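Local coordinates for protein pseudoalteromonas arctica PAMC 21717 (Pseudoalteromonas arctica, PDB 5YL7) that probably hydrolyses peptide bonds in proteins as a cold-active, calcium-binding serine protease of the subtilase family, at residues A288-A291 with A292-Q296; P299-P303 with D304-S308; G176-S180 with T181-A185. All coordinates share one frame; numbering follows the deposited sequence.

Interaction 1: A288-A291 with A292-Q296; sequences AGVA and ALIKQ
Ala-288 opens the series by lending its carbonyl to Ala-292, whose N lies 3.1 Å from Ala-288 O. The methyl of Ala-288 points away from this partner and rests on Val-167 and Asn-169 of strand 167-170. One residue on, Gly-289 O accepts from Leu-293 N at 3.0 Å, and the side chain of the leucine folds back over the same carbonyl: Leu-293 CG comes within 3.4 Å of Gly-289 O, and CD2 touches the oxygen more loosely. Leu-293 CG stands beside its own backbone N (chi1 -55°), which turns the branch back along the helix onto the glycine, and the side chain also touches Val-335 of helix 331-338.

Such i to i+4 bonds, repeated from residue to residue, are the signature of an alpha helix, here helix 280-297. In subtilases the helix that starts at the nucleophilic serine runs through the middle of the fold, and this one, which probably carries that serine as Ser-281, is packed between the parallel sheet and its neighbouring helices.

Val-290 makes the straightest bond of the series, Ile-294 N reaching Val-290 O at 2.9 Å with an N-H...O angle of 173°. Its side chain also takes part: CG1, anti to the backbone N (chi1 -180°), meets the end of the isoleucine, with Ile-294 CD1 4.2 Å away. The two branched chains cross at a slant and present a common apolar surface to Leu-310 of helix 303-312. Ala-291 completes the set, its O accepting from Lys-295 N at 2.9 Å while Lys-295 CB lies close to the same oxygen. Beyond CB the lysine chain bends and leads off the helix, so that NZ is hydrogen-bonded to the carbonyl oxygens of Pro-299 and Ala-301.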
loop_
_atom_site.group_PDB
_atom_site.type_symbol
_atom_site.label_atom_id
_atom_site.label_comp_id
_atom_site.label_asym_id
_atom_site.label_seq_id
_atom_site.Cartn_x
_atom_site.Cartn_y
_atom_site.Cartn_z
ATOM N N ALA A 288 1.663 4.869 -3.782
ATOM C CA ALA A 288 0.628 4.382 -4.688
ATOM C C ALA A 288 -0.418 5.434 -4.869
ATOM O O ALA A 288 -0.898 5.613 -5.973
ATOM C CB ALA A 288 0.052 3.072 -4.168
ATOM N N GLY A 289 -0.763 6.131 -3.774
ATOM C CA GLY A 289 -1.747 7.209 -3.949
ATOM C C GLY A 289 -1.214 8.306 -4.823
ATOM O O GLY A 289 -1.955 8.838 -5.668
ATOM N N VAL A 290 0.050 8.731 -4.677
ATOM C CA VAL A 290 0.606 9.727 -5.600
ATOM C C VAL A 290 0.657 9.216 -6.993
ATOM O O VAL A 290 0.400 10.016 -7.938
ATOM C CB VAL A 290 1.936 10.313 -5.066
ATOM C CG1 VAL A 290 2.492 11.347 -6.033
ATOM C CG2 VAL A 290 1.729 10.950 -3.702
ATOM N N ALA A 291 0.970 7.942 -7.214
ATOM C CA ALA A 291 0.878 7.401 -8.564
ATOM C C ALA A 291 -0.521 7.574 -9.151
ATOM O O ALA A 291 -0.640 7.899 -10.363
ATOM C CB ALA A 291 1.278 5.918 -8.540
ATOM N N ALA A 292 -1.560 7.399 -8.371
ATOM C CA ALA A 292 -2.910 7.667 -8.805
ATOM C C ALA A 292 -3.127 9.122 -9.084
ATOM O O ALA A 292 -3.870 9.428 -10.082
ATOM C CB ALA A 292 -3.942 7.108 -7.813
ATOM N N LEU A 293 -2.609 10.053 -8.312
ATOM C CA LEU A 293 -2.736 11.490 -8.610
ATOM C C LEU A 293 -2.100 11.750 -9.942
ATOM O O LEU A 293 -2.673 12.499 -10.798
ATOM C CB LEU A 293 -2.139 12.352 -7.529
ATOM C CG LEU A 293 -2.643 12.132 -6.125
ATOM C CD1 LEU A 293 -2.021 13.168 -5.179
ATOM C CD2 LEU A 293 -4.161 12.158 -6.049
ATOM N N ILE A 294 -0.913 11.264 -10.179
ATOM C CA ILE A 294 -0.218 11.398 -11.446
ATOM C C ILE A 294 -1.040 10.879 -12.533
ATOM O O ILE A 294 -1.130 11.548 -13.642
ATOM C CB ILE A 294 1.184 10.673 -11.392
ATOM C CG1 ILE A 294 2.118 11.397 -10.483
ATOM C CG2 ILE A 294 1.734 10.501 -12.776
ATOM C CD1 ILE A 294 3.314 10.525 -10.033
ATOM N N LYS A 295 -1.658 9.719 -12.448
ATOM C CA LYS A 295 -2.451 9.117 -13.529
ATOM C C LYS A 295 -3.698 9.948 -13.797
ATOM O O LYS A 295 -4.092 9.976 -14.981
ATOM C CB LYS A 295 -2.774 7.660 -13.162
ATOM C CG LYS A 295 -3.381 6.868 -14.276
ATOM C CD LYS A 295 -2.398 6.631 -15.396
ATOM C CE LYS A 295 -2.931 5.622 -16.396
ATOM N NZ LYS A 295 -2.093 5.354 -17.496
ATOM N N GLN A 296 -4.304 10.577 -12.847
ATOM C CA GLN A 296 -5.421 11.503 -13.151
ATOM C C GLN A 296 -4.906 12.646 -14.010
ATOM O O GLN A 296 -5.518 13.011 -15.017
ATOM C CB GLN A 296 -6.046 12.038 -11.925
ATOM C CG GLN A 296 -7.232 13.016 -12.229
ATOM C CD GLN A 296 -7.671 13.775 -11.055
ATOM O OE1 GLN A 296 -7.419 13.493 -9.891
ATOM N NE2 GLN A 296 -8.528 14.752 -11.277
#

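Interaction 2: P299-P303 with D304-S308; sequences PDATP and DEIES. With CA (calcium ion), chain F.
Thr-302 and Glu-305 exchange bonds across the first turn of helix 303-312, each side chain serving the other's backbone. Glu-305 N donates to Thr-302 OG1 at 3.1 Å, and Thr-302 N donates to Glu-305 OE1 at 3.0 Å. The hydroxyl reaches the helix end because OG1 sits between the backbone N and the carbonyl carbon (chi1 67°). The carboxylate receives its N-H on the anti side of OE1, 29° out of the carboxylate plane, and the glutamate chain runs obliquely across the threonine, with Glu-305 CG only 3.3 Å from Thr-302 OG1.

The tightly packed part is apolar: Ala-301 CB meets Ile-306 CG1 at 3.7 Å, and the isoleucine continues inward to Ala-291 and Ile-294 of the preceding helix. Backbone bonds from Ile-306 N to Thr-302 O and from Glu-307 N to Pro-303 O carry the turn on.

The outer side is looser and wetter. A water bridges Asp-300 O and Glu-305 OE1, donating to the latter at 2.6 Å, so OE1 is gripped from two directions. Were Glu-305 cut back to an alanine, Thr-302 N would probably lose the acceptor described here, the water would keep Asp-300 O alone of the pair, and the turn before the helix could shift more freely. Asp-304, also on the exposed side, turns its OD1 to a salt bridge with Arg-190.

Glu-307 leads to the calcium ion, which its OE2 binds at 2.5 Å. Glu-307 OE1 instead accepts from two waters, one of them also a ligand of the metal at 2.5 Å. Val-218 and Asp-241 complete the protein ligands of this site. Reciprocal threonine and glutamate bonds of this kind define a capping box, here closing two residues before the calcium ligand Glu-307.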
loop_
_atom_site.group_PDB
_atom_site.type_symbol
_atom_site.label_atom_id
_atom_site.label_comp_id
_atom_site.label_asym_id
_atom_site.label_seq_id
_atom_site.Cartn_x
_atom_site.Cartn_y
_atom_site.Cartn_z
ATOM N N PRO A 299 -3.389 10.834 -18.043
ATOM C CA PRO A 299 -4.055 9.568 -18.180
ATOM C C PRO A 299 -3.394 8.585 -19.079
ATOM O O PRO A 299 -3.719 7.393 -19.029
ATOM C CB PRO A 299 -5.483 9.959 -18.639
ATOM C CG PRO A 299 -5.624 11.347 -18.420
ATOM C CD PRO A 299 -4.273 11.995 -18.299
ATOM N N ASP A 300 -2.493 9.007 -19.944
ATOM C CA ASP A 300 -1.753 8.075 -20.790
ATOM C C ASP A 300 -0.361 7.758 -20.255
ATOM O O ASP A 300 0.417 7.097 -20.898
ATOM C CB ASP A 300 -1.636 8.669 -22.220
ATOM C CG ASP A 300 -0.667 9.872 -22.293
ATOM O OD1 ASP A 300 -0.141 10.529 -21.290
ATOM O OD2 ASP A 300 -0.396 10.320 -23.469
ATOM N N ALA A 301 -0.142 8.129 -18.982
ATOM C CA ALA A 301 1.213 7.829 -18.428
ATOM C C ALA A 301 1.543 6.343 -18.345
ATOM O O ALA A 301 0.655 5.566 -17.922
ATOM C CB ALA A 301 1.352 8.405 -17.024
ATOM N N THR A 302 2.734 5.958 -18.790
ATOM C CA THR A 302 3.167 4.571 -18.710
ATOM C C THR A 302 3.737 4.247 -17.331
ATOM O O THR A 302 4.093 5.159 -16.583
ATOM C CB THR A 302 4.226 4.285 -19.767
ATOM O OG1 THR A 302 5.383 5.020 -19.419
ATOM C CG2 THR A 302 3.771 4.620 -21.228
ATOM N N PRO A 303 3.922 2.979 -17.019
ATOM C CA PRO A 303 4.562 2.668 -15.735
ATOM C C PRO A 303 5.906 3.290 -15.593
ATOM O O PRO A 303 6.267 3.772 -14.500
ATOM C CB PRO A 303 4.600 1.117 -15.741
ATOM C CG PRO A 303 3.369 0.755 -16.522
ATOM C CD PRO A 303 3.276 1.764 -17.643
ATOM N N ASP A 304 6.742 3.299 -16.648
ATOM C CA ASP A 304 8.035 3.922 -16.521
ATOM C C ASP A 304 7.938 5.405 -16.388
ATOM O O ASP A 304 8.707 6.005 -15.607
ATOM C CB ASP A 304 8.890 3.586 -17.794
ATOM C CG ASP A 304 9.355 2.201 -17.768
ATOM O OD1 ASP A 304 9.390 1.478 -16.752
ATOM O OD2 ASP A 304 9.845 1.736 -18.832
ATOM N N GLU A 305 6.967 6.055 -17.013
ATOM C CA GLU A 305 6.833 7.485 -16.870
ATOM C C GLU A 305 6.379 7.829 -15.454
ATOM O O GLU A 305 6.840 8.816 -14.836
ATOM C CB GLU A 305 5.823 8.088 -17.830
ATOM C CG GLU A 305 6.345 8.175 -19.252
ATOM C CD GLU A 305 5.269 8.476 -20.227
ATOM O OE1 GLU A 305 4.078 8.247 -20.128
ATOM O OE2 GLU A 305 5.750 8.970 -21.300
ATOM N N ILE A 306 5.469 7.045 -14.845
ATOM C CA ILE A 306 5.033 7.297 -13.471
ATOM C C ILE A 306 6.163 7.135 -12.497
ATOM O O ILE A 306 6.380 8.000 -11.628
ATOM C CB ILE A 306 3.798 6.477 -13.099
ATOM C CG1 ILE A 306 2.637 6.742 -14.026
ATOM C CG2 ILE A 306 3.494 6.651 -11.623
ATOM C CD1 ILE A 306 1.430 5.827 -13.802
ATOM N N GLU A 307 6.941 6.068 -12.641
ATOM C CA GLU A 307 8.118 5.897 -11.777
ATOM C C GLU A 307 9.059 7.101 -11.918
ATOM O O GLU A 307 9.613 7.603 -10.952
ATOM C CB GLU A 307 8.811 4.586 -12.084
ATOM C CG GLU A 307 10.070 4.352 -11.240
ATOM C CD GLU A 307 10.579 2.980 -11.257
ATOM O OE1 GLU A 307 10.138 2.113 -12.047
ATOM O OE2 GLU A 307 11.513 2.687 -10.453
ATOM N N SER A 308 9.315 7.493 -13.174
ATOM C CA SER A 308 10.227 8.641 -13.417
ATOM C C SER A 308 9.692 9.883 -12.762
ATOM O O SER A 308 10.488 10.637 -12.133
ATOM C CB SER A 308 10.465 8.771 -14.850
ATOM O OG SER A 308 11.399 9.902 -15.017
HETATM CA CA CA F . 12.676 0.717 -9.492
HETATM O O HOH W 1 2.443 8.489 -22.189
HETATM O O HOH W 2 7.736 1.533 -13.291
HETATM O O HOH W 3 11.963 0.069 -11.829
HETATM O O HOH W 4 15.314 1.157 -8.459
HETATM O O HOH W 5 14.659 1.160 -10.735
HETATM O O HOH W 6 14.160 -0.338 -7.850
HETATM O O HOH W 7 12.868 -1.789 -9.836
#

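Interaction 3: G176-S180 with T181-A185; sequences GSCSS and TTQNA
Ser-179 and Thr-182 bring their side-chain oxygens within 3.1 Å of each other, OG to OG1, at the start of helix 180-191. Ser-179 is the N-cap residue, and its OG, lodged between the backbone N and the carbonyl carbon (chi1 79°), is directed at the first turn, 3.2 Å from Thr-182 N. A water links the two residues: it accepts from Ser-179 N at 2.9 Å and is hydrogen-bonded to Thr-182 OG1 at 2.8 Å.

Beside it the helix takes up its regular bonds, Gln-183 N to Ser-179 O and Asn-184 N to Ser-180 O. Cys-178 SG lies 3.8 Å from Gln-183 OE1, a plain contact.

Farther out, Cys-178 is fixed by its disulfide to Cys-215, while Gln-183 OE1 accepts from Asn-216 N and Gln-183 NE2 is hydrogen-bonded to Asn-187 OD1. Thr-140 of helix 140-150 packs against both Ser-179 and Thr-182. The disulfide thus fixes the residue just before the N-cap. The hydroxyl oxygen of Ser-179, near Thr-182 N at the positive end of the helix, would be expected to suit the first turn, and the water ties Ser-179 N to Thr-182 OG1.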
loop_
_atom_site.group_PDB
_atom_site.type_symbol
_atom_site.label_atom_id
_atom_site.label_comp_id
_atom_site.label_asym_id
_atom_site.label_seq_id
_atom_site.Cartn_x
_atom_site.Cartn_y
_atom_site.Cartn_z
ATOM N N GLY A 176 14.930 -12.887 0.354
ATOM C CA GLY A 176 15.477 -13.637 -0.769
ATOM C C GLY A 176 15.256 -13.008 -2.115
ATOM O O GLY A 176 14.694 -11.931 -2.210
ATOM N N SER A 177 15.743 -13.628 -3.143
ATOM C CA SER A 177 15.666 -13.113 -4.444
ATOM C C SER A 177 14.201 -13.080 -4.972
ATOM O O SER A 177 13.332 -13.747 -4.462
ATOM C CB SER A 177 16.609 -13.940 -5.355
ATOM O OG SER A 177 16.218 -15.241 -5.352
ATOM N N CYS A 178 14.001 -12.207 -5.961
ATOM C CA CYS A 178 12.739 -12.100 -6.674
ATOM C C CYS A 178 12.560 -13.399 -7.526
ATOM O O CYS A 178 13.413 -13.627 -8.379
ATOM C CB CYS A 178 12.746 -10.873 -7.574
ATOM S SG CYS A 178 11.221 -10.652 -8.525
ATOM N N SER A 179 11.509 -14.130 -7.347
ATOM C CA SER A 179 11.379 -15.286 -8.131
ATOM C C SER A 179 10.925 -15.062 -9.533
ATOM O O SER A 179 10.298 -13.997 -9.825
ATOM C CB SER A 179 10.435 -16.273 -7.497
ATOM O OG SER A 179 9.088 -15.872 -7.750
ATOM N N SER A 180 11.168 -15.979 -10.418
ATOM C CA SER A 180 10.725 -15.864 -11.791
ATOM C C SER A 180 9.176 -15.750 -11.837
ATOM O O SER A 180 8.711 -15.016 -12.679
ATOM C CB SER A 180 11.054 -17.090 -12.654
ATOM O OG SER A 180 12.455 -17.000 -12.847
ATOM N N THR A 181 8.433 -16.440 -10.996
ATOM C CA THR A 181 6.969 -16.390 -11.012
ATOM C C THR A 181 6.575 -14.907 -10.725
ATOM O O THR A 181 5.684 -14.397 -11.363
ATOM C CB THR A 181 6.438 -17.289 -9.902
ATOM O OG1 THR A 181 6.829 -18.648 -10.222
ATOM C CG2 THR A 181 4.918 -17.266 -9.766
ATOM N N THR A 182 7.198 -14.283 -9.730
ATOM C CA THR A 182 6.859 -12.920 -9.389
ATOM C C THR A 182 7.265 -11.945 -10.512
ATOM O O THR A 182 6.471 -11.088 -10.873
ATOM C CB THR A 182 7.489 -12.512 -8.077
ATOM O OG1 THR A 182 7.127 -13.519 -7.086
ATOM C CG2 THR A 182 7.047 -11.162 -7.633
ATOM N N GLN A 183 8.477 -12.043 -11.028
ATOM C CA GLN A 183 8.913 -11.140 -12.079
ATOM C C GLN A 183 8.041 -11.302 -13.299
ATOM O O GLN A 183 7.699 -10.305 -13.933
ATOM C CB GLN A 183 10.378 -11.397 -12.420
ATOM C CG GLN A 183 10.942 -10.392 -13.398
ATOM C CD GLN A 183 11.014 -9.002 -12.791
ATOM O OE1 GLN A 183 11.827 -8.774 -11.821
ATOM N NE2 GLN A 183 10.256 -8.048 -13.270
ATOM N N ASN A 184 7.661 -12.505 -13.636
ATOM C CA ASN A 184 6.749 -12.724 -14.784
ATOM C C ASN A 184 5.442 -11.973 -14.633
ATOM O O ASN A 184 4.902 -11.344 -15.537
ATOM C CB ASN A 184 6.475 -14.230 -15.010
ATOM C CG ASN A 184 7.608 -15.007 -15.605
ATOM O OD1 ASN A 184 8.513 -14.460 -16.190
ATOM N ND2 ASN A 184 7.543 -16.296 -15.400
ATOM N N ALA A 185 4.900 -12.072 -13.404
ATOM C CA ALA A 185 3.632 -11.367 -13.103
ATOM C C ALA A 185 3.757 -9.834 -13.213
ATOM O O ALA A 185 2.910 -9.151 -13.784
ATOM C CB ALA A 185 3.128 -11.821 -11.758
HETATM O O HOH W 8 9.394 -13.563 -5.406
#

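How the interactions relate
Following the chain, interaction 3 comes first, where the loop after strand 174-175 enters helix 180-191. Interaction 1 follows on helix 280-297, and interaction 2 where the loop beyond that helix turns into helix 303-312. The three lie in series; none nests in or crosses another, and each spans one continuous piece of chain. Interactions 1 and 2 touch: besides the lysine bond that closes the connecting loop, Ile-294 CG2 packs on Ile-306 CG1 at 4.1 Å, tying consecutive helices together. Interaction 3 stands apart, its centre about 25 Å from that of interaction 1 and about 22 Å from that of interaction 2.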